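Local coordinates for dTDP-4-amino-4,6-dideoxyglucose formyltransferase (Mycobacterium tuberculosis CAS/NITR204, PDB 5VYQ), which probably transfers a formyl group from a folate cofactor to the amino group of dTDP-4-amino-4,6-dideoxyglucose, the sugar nucleotide it binds beside folinic acid, at residues D39-A42 with D46-V49; F113-S118 with S157-L162; V127-I132 with R167-E172; F174-I177 with S181-A184. All coordinates share one frame; numbering follows the deposited sequence. Where two conformers were deposited one is given.

Contact 1: D39-A42 with D46-V49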
loop_
_atom_site.group_PDB
_atom_site.type_symbol
_atom_site.label_atom_id
_atom_site.label_comp_id
_atom_site.label_asym_id
_atom_site.label_seq_id
_atom_site.Cartn_x
_atom_site.Cartn_y
_atom_site.Cartn_z
ATOM N N ASP A 39 -30.942 15.140 -5.868
ATOM C CA ASP A 39 -30.849 16.033 -7.023
ATOM C C ASP A 39 -31.965 15.797 -8.000
ATOM O O ASP A 39 -32.502 16.744 -8.576
ATOM C CB ASP A 39 -29.533 15.857 -7.762
ATOM C CG ASP A 39 -28.394 16.491 -7.042
ATOM O OD1 ASP A 39 -28.641 17.281 -6.110
ATOM O OD2 ASP A 39 -27.257 16.203 -7.440
ATOM N N LEU A 40 -32.351 14.531 -8.199
ATOM C CA LEU A 40 -33.465 14.251 -9.098
ATOM C C LEU A 40 -34.800 14.798 -8.576
ATOM O O LEU A 40 -35.709 15.137 -9.357
ATOM C CB LEU A 40 -33.641 12.760 -9.345
ATOM C CG LEU A 40 -32.683 12.063 -10.294
ATOM C CD1 LEU A 40 -33.115 10.603 -10.329
ATOM C CD2 LEU A 40 -32.805 12.624 -11.710
ATOM N N GLN A 41 -34.924 14.831 -7.261
ATOM C CA GLN A 41 -36.114 15.396 -6.622
ATOM C C GLN A 41 -36.331 16.857 -6.983
ATOM O O GLN A 41 -37.472 17.326 -6.979
ATOM C CB GLN A 41 -36.045 15.249 -5.129
ATOM C CG GLN A 41 -36.535 13.914 -4.635
ATOM C CD GLN A 41 -36.524 13.899 -3.109
ATOM O OE1 GLN A 41 -35.543 14.290 -2.492
ATOM N NE2 GLN A 41 -37.598 13.460 -2.496
ATOM N N ALA A 42 -35.267 17.576 -7.324
ATOM C CA ALA A 42 -35.423 18.928 -7.848
ATOM C C ALA A 42 -35.957 18.923 -9.286
ATOM O O ALA A 42 -36.578 19.866 -9.742
ATOM C CB ALA A 42 -34.081 19.648 -7.767
ATOM N N ASP A 46 -43.061 14.757 -7.828
ATOM C CA ASP A 46 -43.760 13.658 -7.188
ATOM C C ASP A 46 -42.777 12.472 -7.065
ATOM O O ASP A 46 -42.936 11.477 -7.760
ATOM C CB ASP A 46 -45.006 13.282 -8.009
ATOM C CG ASP A 46 -46.028 12.462 -7.202
ATOM O OD1 ASP A 46 -45.783 12.208 -5.993
ATOM O OD2 ASP A 46 -47.038 12.018 -7.799
ATOM N N MET A 47 -41.823 12.606 -6.157
ATOM C CA MET A 47 -40.764 11.622 -5.947
ATOM C C MET A 47 -40.449 11.540 -4.485
ATOM O O MET A 47 -40.124 12.576 -3.905
ATOM C CB MET A 47 -39.522 12.041 -6.745
ATOM C CG MET A 47 -38.317 11.149 -6.530
ATOM S SD MET A 47 -36.894 11.705 -7.499
ATOM C CE MET A 47 -37.461 11.156 -9.093
ATOM N N ASP A 48 -40.523 10.331 -3.909
ATOM C CA ASP A 48 -40.128 10.074 -2.525
ATOM C C ASP A 48 -38.810 9.297 -2.462
ATOM O O ASP A 48 -38.587 8.438 -3.325
ATOM C CB ASP A 48 -41.207 9.212 -1.873
ATOM C CG ASP A 48 -42.511 9.944 -1.689
ATOM O OD1 ASP A 48 -42.517 11.184 -1.761
ATOM O OD2 ASP A 48 -43.546 9.278 -1.571
ATOM N N VAL A 49 -37.994 9.565 -1.440
ATOM C CA VAL A 49 -36.689 8.960 -1.274
ATOM C C VAL A 49 -36.595 8.371 0.132
ATOM O O VAL A 49 -36.762 9.053 1.161
ATOM C CB VAL A 49 -35.562 9.983 -1.531
ATOM C CG1 VAL A 49 -34.225 9.364 -1.216
ATOM C CG2 VAL A 49 -35.612 10.491 -2.971
HETATM O O HOH W 1 -38.754 11.765 0.102
#

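Contact 2: F113-S118 with S157-L162. With 0FX (dTDP-4-amino-4,6-dideoxyglucose), chain D.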
loop_
_atom_site.group_PDB
_atom_site.type_symbol
_atom_site.label_atom_id
_atom_site.label_comp_id
_atom_site.label_asym_id
_atom_site.label_seq_id
_atom_site.Cartn_x
_atom_site.Cartn_y
_atom_site.Cartn_z
ATOM N N PHE A 113 -20.026 -5.922 -5.560
ATOM C CA PHE A 113 -18.782 -5.198 -5.809
ATOM C C PHE A 113 -18.160 -5.492 -7.182
ATOM O O PHE A 113 -17.048 -5.974 -7.301
ATOM C CB PHE A 113 -17.762 -5.435 -4.707
ATOM C CG PHE A 113 -18.229 -5.110 -3.311
ATOM C CD1 PHE A 113 -19.406 -4.414 -3.026
ATOM C CD2 PHE A 113 -17.391 -5.442 -2.243
ATOM C CE1 PHE A 113 -19.770 -4.135 -1.720
ATOM C CE2 PHE A 113 -17.707 -5.116 -0.932
ATOM C CZ PHE A 113 -18.918 -4.461 -0.668
ATOM N N PRO A 114 -18.914 -5.191 -8.238
ATOM C CA PRO A 114 -18.415 -5.664 -9.549
ATOM C C PRO A 114 -16.963 -5.336 -9.921
ATOM O O PRO A 114 -16.292 -6.187 -10.548
ATOM C CB PRO A 114 -19.394 -5.003 -10.530
ATOM C CG PRO A 114 -20.691 -4.991 -9.767
ATOM C CD PRO A 114 -20.277 -4.640 -8.343
ATOM N N GLN A 115 -16.507 -4.114 -9.661
ATOM C CA GLN A 115 -15.163 -3.690 -10.113
ATOM C C GLN A 115 -14.081 -4.529 -9.403
ATOM O O GLN A 115 -13.009 -4.704 -9.963
ATOM C CB GLN A 115 -14.883 -2.199 -9.869
ATOM C CG GLN A 115 -14.651 -1.715 -8.419
ATOM C CD GLN A 115 -15.896 -1.651 -7.584
ATOM O OE1 GLN A 115 -17.027 -1.748 -8.106
ATOM N NE2 GLN A 115 -15.713 -1.553 -6.278
ATOM N N VAL A 116 -14.340 -5.007 -8.188
ATOM C CA VAL A 116 -13.378 -5.873 -7.498
ATOM C C VAL A 116 -13.102 -7.090 -8.364
ATOM O O VAL A 116 -11.967 -7.427 -8.680
ATOM C CB VAL A 116 -13.846 -6.290 -6.091
ATOM C CG1 VAL A 116 -12.886 -7.294 -5.515
ATOM C CG2 VAL A 116 -14.047 -5.076 -5.193
ATOM N N PHE A 117 -14.169 -7.695 -8.837
ATOM C CA PHE A 117 -14.083 -8.921 -9.585
ATOM C C PHE A 117 -13.573 -8.632 -10.998
ATOM O O PHE A 117 -12.770 -9.423 -11.569
ATOM C CB PHE A 117 -15.443 -9.647 -9.543
ATOM C CG PHE A 117 -15.792 -10.156 -8.194
ATOM C CD1 PHE A 117 -15.314 -11.394 -7.781
ATOM C CD2 PHE A 117 -16.552 -9.395 -7.308
ATOM C CE1 PHE A 117 -15.626 -11.914 -6.553
ATOM C CE2 PHE A 117 -16.845 -9.915 -6.063
ATOM C CZ PHE A 117 -16.371 -11.150 -5.678
ATOM N N SER A 118 -13.952 -7.493 -11.577
ATOM C CA SER A 118 -13.456 -7.183 -12.917
ATOM C C SER A 118 -11.978 -6.807 -12.988
ATOM O O SER A 118 -11.295 -7.077 -13.987
ATOM C CB SER A 118 -14.276 -6.062 -13.548
ATOM O OG SER A 118 -15.523 -6.569 -13.974
ATOM N N SER A 157 -10.452 3.663 -6.799
ATOM C CA SER A 157 -10.333 4.633 -7.863
ATOM C C SER A 157 -11.348 4.353 -8.980
ATOM O O SER A 157 -11.916 5.290 -9.544
ATOM C CB SER A 157 -8.925 4.756 -8.399
ATOM O OG SER A 157 -8.436 3.578 -9.015
ATOM N N VAL A 158 -11.581 3.086 -9.296
ATOM C CA VAL A 158 -12.592 2.739 -10.311
ATOM C C VAL A 158 -13.989 3.138 -9.816
ATOM O O VAL A 158 -14.789 3.737 -10.539
ATOM C CB VAL A 158 -12.568 1.272 -10.699
ATOM C CG1 VAL A 158 -13.769 0.918 -11.596
ATOM C CG2 VAL A 158 -11.225 0.924 -11.336
ATOM N N TYR A 159 -14.278 2.834 -8.562
ATOM C CA TYR A 159 -15.596 3.091 -7.987
ATOM C C TYR A 159 -15.932 4.582 -8.030
ATOM O O TYR A 159 -17.060 4.949 -8.354
ATOM C CB TYR A 159 -15.621 2.601 -6.542
ATOM C CG TYR A 159 -17.006 2.581 -5.950
ATOM C CD1 TYR A 159 -17.956 1.668 -6.334
ATOM C CD2 TYR A 159 -17.372 3.562 -5.061
ATOM C CE1 TYR A 159 -19.238 1.688 -5.783
ATOM C CE2 TYR A 159 -18.644 3.625 -4.525
ATOM C CZ TYR A 159 -19.570 2.680 -4.892
ATOM O OH TYR A 159 -20.816 2.696 -4.348
ATOM N N ALA A 160 -14.968 5.447 -7.765
ATOM C CA ALA A 160 -15.207 6.874 -7.812
ATOM C C ALA A 160 -15.625 7.288 -9.215
ATOM O O ALA A 160 -16.590 8.066 -9.381
ATOM C CB ALA A 160 -13.988 7.642 -7.344
ATOM N N ARG A 161 -14.992 6.717 -10.239
ATOM C CA ARG A 161 -15.410 6.987 -11.611
ATOM C C ARG A 161 -16.780 6.367 -11.914
ATOM O O ARG A 161 -17.609 6.973 -12.611
ATOM C CB ARG A 161 -14.353 6.538 -12.631
ATOM C CG ARG A 161 -13.011 7.281 -12.503
ATOM C CD ARG A 161 -12.092 7.279 -13.721
ATOM N NE ARG A 161 -11.832 5.940 -14.222
ATOM C CZ ARG A 161 -10.909 5.134 -13.714
ATOM N NH1 ARG A 161 -10.784 3.927 -14.210
ATOM N NH2 ARG A 161 -10.139 5.528 -12.686
ATOM N N LEU A 162 -17.058 5.177 -11.388
ATOM C CA LEU A 162 -18.398 4.602 -11.512
ATOM C C LEU A 162 -19.506 5.488 -10.970
ATOM O O LEU A 162 -20.568 5.612 -11.598
ATOM C CB LEU A 162 -18.506 3.202 -10.889
ATOM C CG LEU A 162 -17.621 2.151 -11.521
ATOM C CD1 LEU A 162 -17.767 0.849 -10.733
ATOM C CD2 LEU A 162 -17.990 1.865 -12.940
HETATM O O4P 0FX D . -21.954 0.337 -4.407
HETATM P P2 0FX D . -22.882 -0.351 -3.464
HETATM O O3P 0FX D . -24.015 0.482 -2.909
HETATM O O1G 0FX D . -23.302 -1.664 -4.305
HETATM C C1G 0FX D . -23.711 -2.869 -3.685
HETATM C C2G 0FX D . -23.494 -3.988 -4.712
HETATM O O2G 0FX D . -22.108 -3.936 -5.077
HETATM C C3G 0FX D . -24.338 -3.703 -5.965
HETATM O O3G 0FX D . -24.027 -4.623 -7.041
HETATM C C4G 0FX D . -25.807 -3.638 -5.565
HETATM N N4A 0FX D . -26.562 -3.297 -6.793
HETATM C C5G 0FX D . -25.974 -2.581 -4.472
HETATM C C6G 0FX D . -27.366 -2.748 -3.865
HETATM O O5G 0FX D . -25.099 -2.764 -3.345
HETATM O OPP 0FX D . -22.085 -1.033 -2.242
HETATM P P 0FX D . -21.381 -0.357 -0.955
HETATM O O1P 0FX D . -21.616 -1.291 0.168
HETATM O O2P 0FX D . -21.767 1.099 -0.891
HETATM O O5 0FX D . -19.815 -0.379 -1.302
HETATM C C5 0FX D . -19.257 0.481 -2.268
HETATM C C4 0FX D . -17.860 0.001 -2.608
HETATM O O4 0FX D . -17.055 0.118 -1.437
HETATM C C3 0FX D . -17.706 -1.470 -2.992
HETATM O O3 0FX D . -17.943 -1.657 -4.393
HETATM C C2 0FX D . -16.275 -1.832 -2.645
HETATM C C1 0FX D . -16.095 -0.945 -1.434
HETATM N N11 0FX D . -16.258 -1.691 -0.181
HETATM C C61 0FX D . -17.347 -1.626 0.613
HETATM C C51 0FX D . -17.412 -2.331 1.800
HETATM C C5A 0FX D . -18.666 -2.264 2.634
HETATM C C21 0FX D . -15.154 -2.377 0.321
HETATM O O21 0FX D . -14.066 -2.405 -0.413
HETATM N N31 0FX D . -15.184 -3.078 1.455
HETATM C C41 0FX D . -16.293 -3.011 2.225
HETATM O O41 0FX D . -16.285 -3.706 3.380
#

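Contact 3: V127-I132 with R167-E172. With FON (N-{[4-({[(6R)-2-amino-5-formyl-4-oxo-1,4,5,6,7,8-hexahydropteridin-6-yl]methyl}amino)phenyl]carbonyl}-L-glutamic acid), chain C.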
loop_
_atom_site.group_PDB
_atom_site.type_symbol
_atom_site.label_atom_id
_atom_site.label_comp_id
_atom_site.label_asym_id
_atom_site.label_seq_id
_atom_site.Cartn_x
_atom_site.Cartn_y
_atom_site.Cartn_z
ATOM N N VAL A 127 -21.689 0.934 -15.564
ATOM C CA VAL A 127 -22.956 1.139 -14.878
ATOM C C VAL A 127 -24.061 0.668 -15.804
ATOM O O VAL A 127 -23.985 0.916 -17.010
ATOM C CB VAL A 127 -23.139 2.623 -14.551
ATOM C CG1 VAL A 127 -24.502 2.867 -13.930
ATOM C CG2 VAL A 127 -22.078 3.173 -13.632
ATOM N N THR A 128 -25.069 0.001 -15.234
ATOM C CA THR A 128 -26.185 -0.492 -16.027
ATOM C C THR A 128 -27.484 -0.060 -15.394
ATOM O O THR A 128 -27.642 -0.244 -14.199
ATOM C CB THR A 128 -26.164 -2.025 -16.146
ATOM O OG1 THR A 128 -24.883 -2.463 -16.679
ATOM C CG2 THR A 128 -27.277 -2.513 -17.007
ATOM N N ILE A 129 -28.392 0.487 -16.200
ATOM C CA ILE A 129 -29.742 0.799 -15.730
ATOM C C ILE A 129 -30.638 -0.235 -16.443
ATOM O O ILE A 129 -30.604 -0.378 -17.655
ATOM C CB ILE A 129 -30.150 2.220 -16.148
ATOM C CG1 ILE A 129 -29.203 3.258 -15.566
ATOM C CG2 ILE A 129 -31.573 2.488 -15.665
ATOM C CD1 ILE A 129 -29.447 4.701 -15.934
ATOM N N HIS A 130 -31.433 -0.959 -15.669
ATOM C CA HIS A 130 -32.210 -2.090 -16.145
ATOM C C HIS A 130 -33.483 -2.302 -15.345
ATOM O O HIS A 130 -33.536 -1.973 -14.155
ATOM C CB HIS A 130 -31.373 -3.371 -16.151
ATOM C CG HIS A 130 -31.021 -3.876 -14.785
ATOM N ND1 HIS A 130 -31.792 -4.790 -14.116
ATOM C CD2 HIS A 130 -29.965 -3.625 -13.983
ATOM C CE1 HIS A 130 -31.255 -5.050 -12.933
ATOM N NE2 HIS A 130 -30.121 -4.387 -12.861
ATOM N N GLU A 131 -34.481 -2.855 -16.024
ATOM C CA GLU A 131 -35.675 -3.309 -15.301
ATOM C C GLU A 131 -35.338 -4.494 -14.430
ATOM O O GLU A 131 -34.483 -5.304 -14.755
ATOM C CB GLU A 131 -36.860 -3.636 -16.204
ATOM C CG GLU A 131 -37.453 -2.380 -16.836
ATOM C CD GLU A 131 -38.695 -2.623 -17.696
ATOM O OE1 GLU A 131 -39.124 -3.781 -17.798
ATOM O OE2 GLU A 131 -39.210 -1.626 -18.264
ATOM N N ILE A 132 -35.976 -4.546 -13.269
ATOM C CA ILE A 132 -35.707 -5.586 -12.275
ATOM C C ILE A 132 -36.607 -6.769 -12.517
ATOM O O ILE A 132 -37.824 -6.621 -12.773
ATOM C CB ILE A 132 -35.904 -5.041 -10.847
ATOM C CG1 ILE A 132 -35.001 -3.814 -10.674
ATOM C CG2 ILE A 132 -35.587 -6.117 -9.862
ATOM C CD1 ILE A 132 -35.061 -3.145 -9.316
ATOM N N ARG A 167 -24.087 9.099 -12.289
ATOM C CA ARG A 167 -24.767 10.388 -12.294
ATOM C C ARG A 167 -25.017 10.851 -13.732
ATOM O O ARG A 167 -26.139 11.276 -14.063
ATOM C CB ARG A 167 -23.949 11.413 -11.520
ATOM C CG ARG A 167 -24.398 12.867 -11.748
ATOM C CD ARG A 167 -23.653 13.835 -10.859
ATOM N NE ARG A 167 -24.055 13.637 -9.463
ATOM C CZ ARG A 167 -25.149 14.182 -8.909
ATOM N NH1 ARG A 167 -25.436 13.901 -7.620
ATOM N NH2 ARG A 167 -25.960 14.990 -9.639
ATOM N N GLU A 168 -24.014 10.673 -14.602
ATOM C CA GLU A 168 -24.120 11.048 -16.020
ATOM C C GLU A 168 -25.266 10.287 -16.699
ATOM O O GLU A 168 -26.123 10.832 -17.400
ATOM C CB GLU A 168 -22.753 10.842 -16.726
ATOM C CG GLU A 168 -21.786 11.970 -16.324
ATOM C CD GLU A 168 -20.284 11.865 -16.576
ATOM O OE1 GLU A 168 -19.723 10.903 -17.146
ATOM O OE2 GLU A 168 -19.612 12.840 -16.170
ATOM N N LEU A 169 -25.282 8.978 -16.514
ATOM C CA LEU A 169 -26.218 8.136 -17.202
ATOM C C LEU A 169 -27.643 8.333 -16.738
ATOM O O LEU A 169 -28.603 8.365 -17.521
ATOM C CB LEU A 169 -25.733 6.698 -17.009
ATOM C CG LEU A 169 -26.175 5.690 -18.023
ATOM C CD1 LEU A 169 -25.663 6.060 -19.417
ATOM C CD2 LEU A 169 -25.691 4.311 -17.556
ATOM N N VAL A 170 -27.809 8.466 -15.415
ATOM C CA VAL A 170 -29.123 8.771 -14.880
ATOM C C VAL A 170 -29.707 10.109 -15.355
ATOM O O VAL A 170 -30.880 10.167 -15.725
ATOM C CB VAL A 170 -29.134 8.683 -13.330
ATOM C CG1 VAL A 170 -30.437 9.175 -12.733
ATOM C CG2 VAL A 170 -28.901 7.234 -12.929
ATOM N N LEU A 171 -28.891 11.158 -15.310
ATOM C CA LEU A 171 -29.326 12.483 -15.759
ATOM C C LEU A 171 -29.651 12.444 -17.237
ATOM O O LEU A 171 -30.634 13.057 -17.653
ATOM C CB LEU A 171 -28.329 13.560 -15.437
ATOM C CG LEU A 171 -28.161 13.732 -13.934
ATOM C CD1 LEU A 171 -27.078 14.720 -13.586
ATOM C CD2 LEU A 171 -29.458 14.132 -13.243
ATOM N N GLU A 172 -28.856 11.740 -18.040
ATOM C CA GLU A 172 -29.185 11.606 -19.446
ATOM C C GLU A 172 -30.506 10.918 -19.723
ATOM O O GLU A 172 -31.264 11.381 -20.592
ATOM C CB GLU A 172 -28.123 10.768 -20.139
ATOM C CG GLU A 172 -26.788 11.455 -20.323
ATOM C CD GLU A 172 -25.662 10.549 -20.799
ATOM O OE1 GLU A 172 -24.472 10.875 -20.486
ATOM O OE2 GLU A 172 -25.977 9.577 -21.510
HETATM N N1 FON C . -34.259 -7.059 -6.147
HETATM C C2 FON C . -34.275 -7.918 -7.161
HETATM N NA2 FON C . -35.342 -8.759 -7.276
HETATM N N3 FON C . -33.248 -7.949 -8.026
HETATM C C4 FON C . -32.168 -7.137 -7.929
HETATM O O4 FON C . -31.245 -7.172 -8.778
HETATM C C4A FON C . -32.138 -6.150 -6.836
HETATM N N5 FON C . -31.087 -5.262 -6.551
HETATM C C6 FON C . -30.989 -4.863 -5.137
HETATM C C7 FON C . -32.338 -4.262 -4.734
HETATM N N8 FON C . -33.360 -5.259 -4.941
HETATM C C8A FON C . -33.290 -6.157 -5.941
HETATM C C9 FON C . -30.541 -6.013 -4.209
HETATM N N10 FON C . -29.170 -6.389 -4.544
HETATM C C11 FON C . -27.043 -9.413 -2.637
HETATM C C12 FON C . -26.499 -8.728 -3.724
HETATM C C13 FON C . -27.230 -7.721 -4.344
HETATM C C14 FON C . -28.494 -7.371 -3.884
HETATM C C15 FON C . -29.051 -8.044 -2.802
HETATM C C16 FON C . -28.323 -9.063 -2.187
HETATM C C FON C . -26.218 -10.521 -1.970
HETATM O O FON C . -25.008 -10.709 -2.221
HETATM N N FON C . -26.839 -11.283 -1.064
HETATM C CA FON C . -26.170 -12.316 -0.275
HETATM C CB FON C . -26.357 -12.109 1.237
HETATM C CG FON C . -25.792 -10.740 1.635
HETATM C CD FON C . -25.487 -10.517 3.103
HETATM O OE1 FON C . -25.264 -11.506 3.832
HETATM O OE2 FON C . -25.424 -9.334 3.530
HETATM C CT FON C . -26.677 -13.661 -0.702
HETATM O O1 FON C . -25.953 -14.636 -0.387
HETATM O O2 FON C . -27.752 -13.744 -1.348
HETATM C CP1 FON C . -30.275 -4.878 -7.444
HETATM O O3 FON C . -29.343 -4.125 -7.186
#

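Contact 4: F174-I177 with S181-A184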
loop_
_atom_site.group_PDB
_atom_site.type_symbol
_atom_site.label_atom_id
_atom_site.label_comp_id
_atom_site.label_asym_id
_atom_site.label_seq_id
_atom_site.Cartn_x
_atom_site.Cartn_y
_atom_site.Cartn_z
ATOM N N PHE A 174 -33.121 10.059 -17.556
ATOM C CA PHE A 174 -34.182 10.151 -16.560
ATOM C C PHE A 174 -35.554 10.275 -17.221
ATOM O O PHE A 174 -36.499 9.580 -16.852
ATOM C CB PHE A 174 -33.991 11.336 -15.647
ATOM C CG PHE A 174 -35.133 11.480 -14.675
ATOM C CD1 PHE A 174 -35.317 10.533 -13.688
ATOM C CD2 PHE A 174 -36.093 12.467 -14.838
ATOM C CE1 PHE A 174 -36.386 10.619 -12.804
ATOM C CE2 PHE A 174 -37.170 12.557 -13.969
ATOM C CZ PHE A 174 -37.312 11.651 -12.931
ATOM N N ASP A 175 -35.680 11.159 -18.221
ATOM C CA ASP A 175 -37.018 11.297 -18.809
ATOM C C ASP A 175 -37.545 9.960 -19.329
ATOM O O ASP A 175 -38.730 9.647 -19.134
ATOM C CB ASP A 175 -37.062 12.327 -19.950
ATOM C CG ASP A 175 -36.789 13.742 -19.506
ATOM O OD1 ASP A 175 -36.644 14.016 -18.297
ATOM O OD2 ASP A 175 -36.727 14.609 -20.418
ATOM N N ALA A 176 -36.713 9.204 -20.049
ATOM C CA ALA A 176 -37.158 7.923 -20.626
ATOM C C ALA A 176 -37.523 6.929 -19.527
ATOM O O ALA A 176 -38.467 6.137 -19.644
ATOM C CB ALA A 176 -36.112 7.329 -21.551
ATOM N N ILE A 177 -36.733 6.960 -18.458
ATOM C CA ILE A 177 -36.963 6.090 -17.332
ATOM C C ILE A 177 -38.290 6.407 -16.682
ATOM O O ILE A 177 -39.128 5.527 -16.432
ATOM C CB ILE A 177 -35.824 6.186 -16.315
ATOM C CG1 ILE A 177 -34.540 5.597 -16.892
ATOM C CG2 ILE A 177 -36.147 5.410 -15.012
ATOM C CD1 ILE A 177 -33.268 6.077 -16.210
ATOM N N SER A 181 -40.556 5.114 -21.854
ATOM C CA SER A 181 -40.586 5.288 -23.310
ATOM C C SER A 181 -39.460 4.550 -24.037
ATOM O O SER A 181 -39.384 4.532 -25.258
ATOM C CB SER A 181 -40.527 6.774 -23.641
ATOM O OG SER A 181 -39.334 7.334 -23.121
ATOM N N TYR A 182 -38.572 3.917 -23.295
ATOM C CA TYR A 182 -37.443 3.209 -23.885
ATOM C C TYR A 182 -37.882 1.866 -24.444
ATOM O O TYR A 182 -38.968 1.404 -24.123
ATOM C CB TYR A 182 -36.386 2.979 -22.794
ATOM C CG TYR A 182 -36.940 2.406 -21.520
ATOM C CD1 TYR A 182 -37.231 1.043 -21.419
ATOM C CD2 TYR A 182 -37.149 3.207 -20.406
ATOM C CE1 TYR A 182 -37.744 0.491 -20.254
ATOM C CE2 TYR A 182 -37.683 2.661 -19.228
ATOM C CZ TYR A 182 -37.950 1.307 -19.166
ATOM O OH TYR A 182 -38.449 0.715 -18.039
ATOM N N THR A 183 -37.028 1.218 -25.225
ATOM C CA THR A 183 -37.241 -0.171 -25.580
ATOM C C THR A 183 -36.010 -0.935 -25.063
ATOM O O THR A 183 -34.892 -0.831 -25.587
ATOM C CB THR A 183 -37.434 -0.341 -27.092
ATOM O OG1 THR A 183 -36.245 0.106 -27.731
ATOM C CG2 THR A 183 -38.551 0.520 -27.561
ATOM N N ALA A 184 -36.213 -1.629 -23.952
ATOM C CA ALA A 184 -35.096 -2.251 -23.244
ATOM C C ALA A 184 -34.859 -3.612 -23.835
ATOM O O ALA A 184 -35.776 -4.182 -24.425
ATOM C CB ALA A 184 -35.384 -2.337 -21.759
#

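Contact 1: D39-A42 with D46-V49
Gln41, near the end of helix 31-43, reaches over to Met47 and Val49 on strand 47-50, the strand to which the chain returns after a short turn. Together with strand 24-28 these elements form a beta-alpha-beta unit at the edge of the Rossmann-like sheet. With CG anti to the carbonyl carbon (chi1 -85°), the side chain of Gln41 brings its end toward the strand. CG comes down on the thioether of Met47, 3.6 Å from SD and 3.8 Å from CG of that residue. From here the chain runs extended, and the methyl CG2 of Val49 sits under the flat face of the amide, 3.5 Å from CD. At the tip, NE2 of Gln41 donates to the backbone O of Met47 at 3.0 Å. The bond is nearly straight at the hydrogen (173°) and lies in the amide plane, but it meets the carbonyl from above, 40° out of its plane. A water 2.8 Å from Val49 N accepts from that backbone N-H and takes a second, weak bond from Gln41 NE2. Deeper in, SD of Met47 also touches CB of Leu40 at 3.9 Å. The contact therefore pairs apolar packing, of methyl on amide face and sulfur on methylene, with polar bonding: the amide nitrogen serves a main-chain carbonyl and, weakly, a water, tying the helix to the strand's backbone.

Contact 2: F113-S118 with S157-L162
Gln115 takes a rotamer uncommon within a helix, with CG between the backbone N and the carbonyl carbon (chi1 72°), and the chain then bends back so that its amide passes Tyr159 and serves the bound nucleotide. NE2 of Gln115 donates to the deoxyribose hydroxyl O3 at 2.9 Å, almost straight (176°), and is also bonded to Ser155 OG. Its CB rests on CG1 of Val158 at 3.7 Å, while OE1 lies 3.8 Å from CD1 of Leu162. Helices 114-121 and 155-179 belong to the Rossmann-like formyltransferase domain; their segments pass 10.1 Å apart at 132°, and the dTDP-sugar pocket opens beside them. Two rings enclose the deoxyribose: Phe113 has C3 over the rim of one face, and Tyr159 has C4 above its ring centre. The hydroxyl of Tyr159 donates to O4P, on the phosphate next to the aminosugar, at 2.6 Å. At the N-cap position, the backbone N of Phe113 holds the aminosugar hydroxyl O2G at 2.9 Å.

Contact 3: V127-I132 with R167-E172
In the alpha/beta layer formed by helix 155-179 against the six-stranded mixed sheet, Val127 and Ile129 of strand 125-131 meet Leu169 and Val170 of the helix. The two segments run 9.3 Å apart with only 32° between their directions. Leu169 projects toward the strand, and its CD2 lies over the main chain 3.8 Å from Val127 O and 4.1 Å from Val127 CG1. Ile129, with CG1 anti to its carbonyl carbon (chi1 -60°) and the chain extended beyond, pushes CD1 between two helix residues: it is 4.0 Å from Leu169 CG, whose side chain slides past in the opposite direction, and 4.0 Å from Val170 CG2, met at about a right angle. At the end of the segment Ile132 leaves this layer for the folinic acid, its CG2 3.5 Å from N3 of the pterin. Strand 125-131 lies antiparallel between strands 97-102 and 141-147; Leu36 and Leu40 of helix 31-43 also pack on Val170, which sheet and neighbouring helix thus share.

Contact 4: F174-I177 with S181-A184
Ala176 and Ser181 join the last turns of helix 155-179 to the chain that leaves it, through a bond spanning five residues. Ser181 N donates to Ala176 O at 3.2 Å with an N-H...O angle of 149°, in the carbonyl plane and on a lone pair. This is a six-to-one bond, consistent with a Schellman-type helix end. Both contacting side chains of the departing segment take the first torsion that sets the outer atom between backbone N and carbonyl carbon. In Ser181 (chi1 60°) this folds OG back over the helix, 3.4 Å from Ala176 CA and 3.6 Å from Ala176 CB. In Tyr182 (chi1 49°) it lays the ring against the main chain of Ala176 and Ile177, and CD2 comes within 3.3 Å of Ala176 O, which meets the ring obliquely. The ring turns an edge to the helix a little further on, where Ile177 CA lies near its plane, 4.0 Å from CE2. The CB of Ile177 points away from this segment, so its CA is what meets the tyrosine. Besides Glu131, the Tyr182 hydroxyl is bonded to Arg97 NH2, which also binds Ile177 O, so the same guanidinium bridges ring and helix. The small methyl of Ala176 completes the seat, its CB 4.4 Å from Tyr182 CD2.

Overall arrangement
Helix 155-179 strings contacts 2, 3 and 4 together, and contact 1 packs against its flank. Contact 2 meets contact 3 where Leu162 O lies 3.5 Å from Val127 CG2. Contact 3, whose far end borders the folinic acid, is tied to contact 4 by a probable hydrogen bond of 2.5 Å between Glu131 OE2 and Tyr182 OH. Contact 1 bridges to contact 3 through the Asp39 OD2-Arg167 NH2 salt bridge (2.8 Å) and to contact 4 through Met47 CE on Phe174 CZ. Contacts 1 and 4 lie about 27 and 26 Å from contact 2, centre to centre, although the Val49 side chain of contact 1 is about 14 Å from the dTDP-sugar.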